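Local atomic coordinates of NleG5-1 effector (Enterobacteria phage YYZ-2008, PDB entry 5VGC), a protein that probably acts as a ubiquitin-protein transferase of the NleG effector family, with a RING-related region in its C-terminal half, and binds calcium ions. Residues A[54-59]-A[85-90]. The protein carries 1 engineered substitution. Numbering follows the deposited sequence.
Sequences NGYFMG and LNHGSL
Asn86 uses both ends of its carboxamide on the backbone of Phe57, as a neighbouring strand would. OD1 of Asn86 accepts the amide N of Phe57 (2.7 Å, N-H...O 150°), while ND2 donates to O of the same residue at a longer 3.2 Å, with that oxygen lying in the amide plane of Asn86. The second hydrogen of ND2 of Asn86 goes back to O of Leu90, at 2.8 Å. All three bonds fix the rotation of the amide; the two to Phe57 join it to the edge strand 57-60, and the third closes the loop between helices 68-85 and 92-102 on Asn86. A chi1 of -69° sets CG of Asn86 beside its own backbone N, anti to the carbonyl carbon. Asparagine suits this buried place because one short side chain offers both a donor and an acceptor just where the helix has ended.

Apolar and aromatic contacts flank these bonds. The ring of Phe57 meets CB of Leu85 through CD2 (3.9 Å) and reaches helix 22-34, while CE1 of Tyr56 touches CD1 of Leu90 at 4.1 Å. His87 turns its edge toward the face of Tyr56 in an edge-to-face pair, with planes 66° apart, and CB of His87 lies 3.6 Å from the OH of Tyr56. This hydroxyl is satisfied by Leu110 O of the second subunit, whose Tyr113 stacks on His87. Gly55 suits its positive phi, which glycine accepts readily.

Since the buried amide is matched at both ends without a formal charge, the chemistry implies a directional joint between strand and interhelix loop, beside which Tyr56, His87 and Leu90 meet the second subunit.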
loop_
_atom_site.group_PDB
_atom_site.type_symbol
_atom_site.label_atom_id
_atom_site.label_comp_id
_atom_site.label_asym_id
_atom_site.label_seq_id
_atom_site.Cartn_x
_atom_site.Cartn_y
_atom_site.Cartn_z
ATOM N N ASN A 54 -3.471 -18.195 0.160
ATOM C CA ASN A 54 -2.907 -19.481 -0.239
ATOM C C ASN A 54 -1.749 -19.852 0.689
ATOM O O ASN A 54 -0.891 -19.016 0.977
ATOM C CB ASN A 54 -2.419 -19.450 -1.700
ATOM C CG ASN A 54 -3.531 -19.133 -2.699
ATOM O OD1 ASN A 54 -4.703 -19.443 -2.477
ATOM N ND2 ASN A 54 -3.157 -18.512 -3.811
ATOM N N GLY A 55 -1.740 -21.102 1.149
ATOM C CA GLY A 55 -0.661 -21.645 1.962
ATOM C C GLY A 55 -0.818 -21.514 3.469
ATOM O O GLY A 55 0.059 -21.963 4.219
ATOM N N TYR A 56 -1.917 -20.912 3.920
ATOM C CA TYR A 56 -2.148 -20.711 5.348
ATOM C C TYR A 56 -3.401 -21.431 5.795
ATOM O O TYR A 56 -4.356 -21.574 5.029
ATOM C CB TYR A 56 -2.242 -19.229 5.690
ATOM C CG TYR A 56 -0.965 -18.475 5.417
ATOM C CD1 TYR A 56 -0.013 -18.275 6.411
ATOM C CD2 TYR A 56 -0.715 -17.956 4.160
ATOM C CE1 TYR A 56 1.145 -17.581 6.153
ATOM C CE2 TYR A 56 0.449 -17.256 3.892
ATOM C CZ TYR A 56 1.373 -17.075 4.888
ATOM O OH TYR A 56 2.516 -16.377 4.611
ATOM N N PHE A 57 -3.384 -21.876 7.043
ATOM C CA PHE A 57 -4.389 -22.768 7.583
ATOM C C PHE A 57 -4.872 -22.243 8.923
ATOM O O PHE A 57 -4.126 -21.600 9.666
ATOM C CB PHE A 57 -3.822 -24.187 7.721
ATOM C CG PHE A 57 -3.258 -24.728 6.446
ATOM C CD1 PHE A 57 -4.080 -25.331 5.502
ATOM C CD2 PHE A 57 -1.906 -24.618 6.181
ATOM C CE1 PHE A 57 -3.549 -25.826 4.315
ATOM C CE2 PHE A 57 -1.370 -25.107 4.997
ATOM C CZ PHE A 57 -2.187 -25.715 4.062
ATOM N N MET A 58 -6.131 -22.545 9.215
ATOM C CA MET A 58 -6.844 -21.955 10.330
ATOM C C MET A 58 -7.590 -23.063 11.034
ATOM O O MET A 58 -8.272 -23.866 10.377
ATOM C CB MET A 58 -7.791 -20.867 9.776
ATOM C CG MET A 58 -9.041 -20.508 10.564
ATOM S SD MET A 58 -9.931 -19.176 9.709
ATOM C CE MET A 58 -10.327 -19.884 8.106
ATOM N N GLY A 59 -7.454 -23.103 12.357
ATOM C CA GLY A 59 -7.996 -24.186 13.160
ATOM C C GLY A 59 -9.161 -23.746 14.010
ATOM O O GLY A 59 -9.135 -22.648 14.565
ATOM N N LEU A 85 2.036 -25.692 10.803
ATOM C CA LEU A 85 1.593 -25.671 9.395
ATOM C C LEU A 85 1.943 -24.403 8.576
ATOM O O LEU A 85 2.373 -24.512 7.431
ATOM C CB LEU A 85 0.075 -25.892 9.311
ATOM C CG LEU A 85 -0.423 -27.262 9.746
ATOM C CD1 LEU A 85 -1.938 -27.249 9.896
ATOM C CD2 LEU A 85 0.013 -28.306 8.732
ATOM N N ASN A 86 1.750 -23.219 9.149
ATOM C CA ASN A 86 1.774 -21.974 8.365
ATOM C C ASN A 86 3.166 -21.469 7.983
ATOM O O ASN A 86 4.157 -21.760 8.662
ATOM C CB ASN A 86 1.027 -20.871 9.129
ATOM C CG ASN A 86 -0.476 -21.120 9.198
ATOM O OD1 ASN A 86 -1.037 -21.889 8.412
ATOM N ND2 ASN A 86 -1.136 -20.462 10.137
ATOM N N HIS A 87 3.228 -20.692 6.903
ATOM C CA HIS A 87 4.466 -20.016 6.510
ATOM C C HIS A 87 4.785 -18.924 7.535
ATOM O O HIS A 87 3.876 -18.242 8.029
ATOM C CB HIS A 87 4.364 -19.377 5.132
ATOM C CG HIS A 87 4.005 -20.334 4.038
ATOM N ND1 HIS A 87 4.936 -21.091 3.356
ATOM C CD2 HIS A 87 2.805 -20.638 3.500
ATOM C CE1 HIS A 87 4.320 -21.830 2.454
ATOM N NE2 HIS A 87 3.026 -21.577 2.521
ATOM N N GLY A 88 6.071 -18.783 7.854
ATOM C CA GLY A 88 6.532 -17.860 8.888
ATOM C C GLY A 88 6.186 -18.237 10.323
ATOM O O GLY A 88 6.375 -17.442 11.231
ATOM N N SER A 89 5.686 -19.453 10.531
ATOM C CA SER A 89 5.272 -19.928 11.850
ATOM C C SER A 89 4.248 -18.986 12.497
ATOM O O SER A 89 4.256 -18.756 13.713
ATOM C CB SER A 89 6.511 -20.155 12.743
ATOM O OG SER A 89 7.518 -20.882 12.022
ATOM N N LEU A 90 3.356 -18.454 11.662
ATOM C CA LEU A 90 2.301 -17.547 12.090
ATOM C C LEU A 90 1.043 -18.288 12.513
ATOM O O LEU A 90 0.711 -19.324 11.936
ATOM C CB LEU A 90 1.933 -16.608 10.936
ATOM C CG LEU A 90 3.051 -15.762 10.330
ATOM C CD1 LEU A 90 2.546 -15.069 9.078
ATOM C CD2 LEU A 90 3.590 -14.752 11.341
#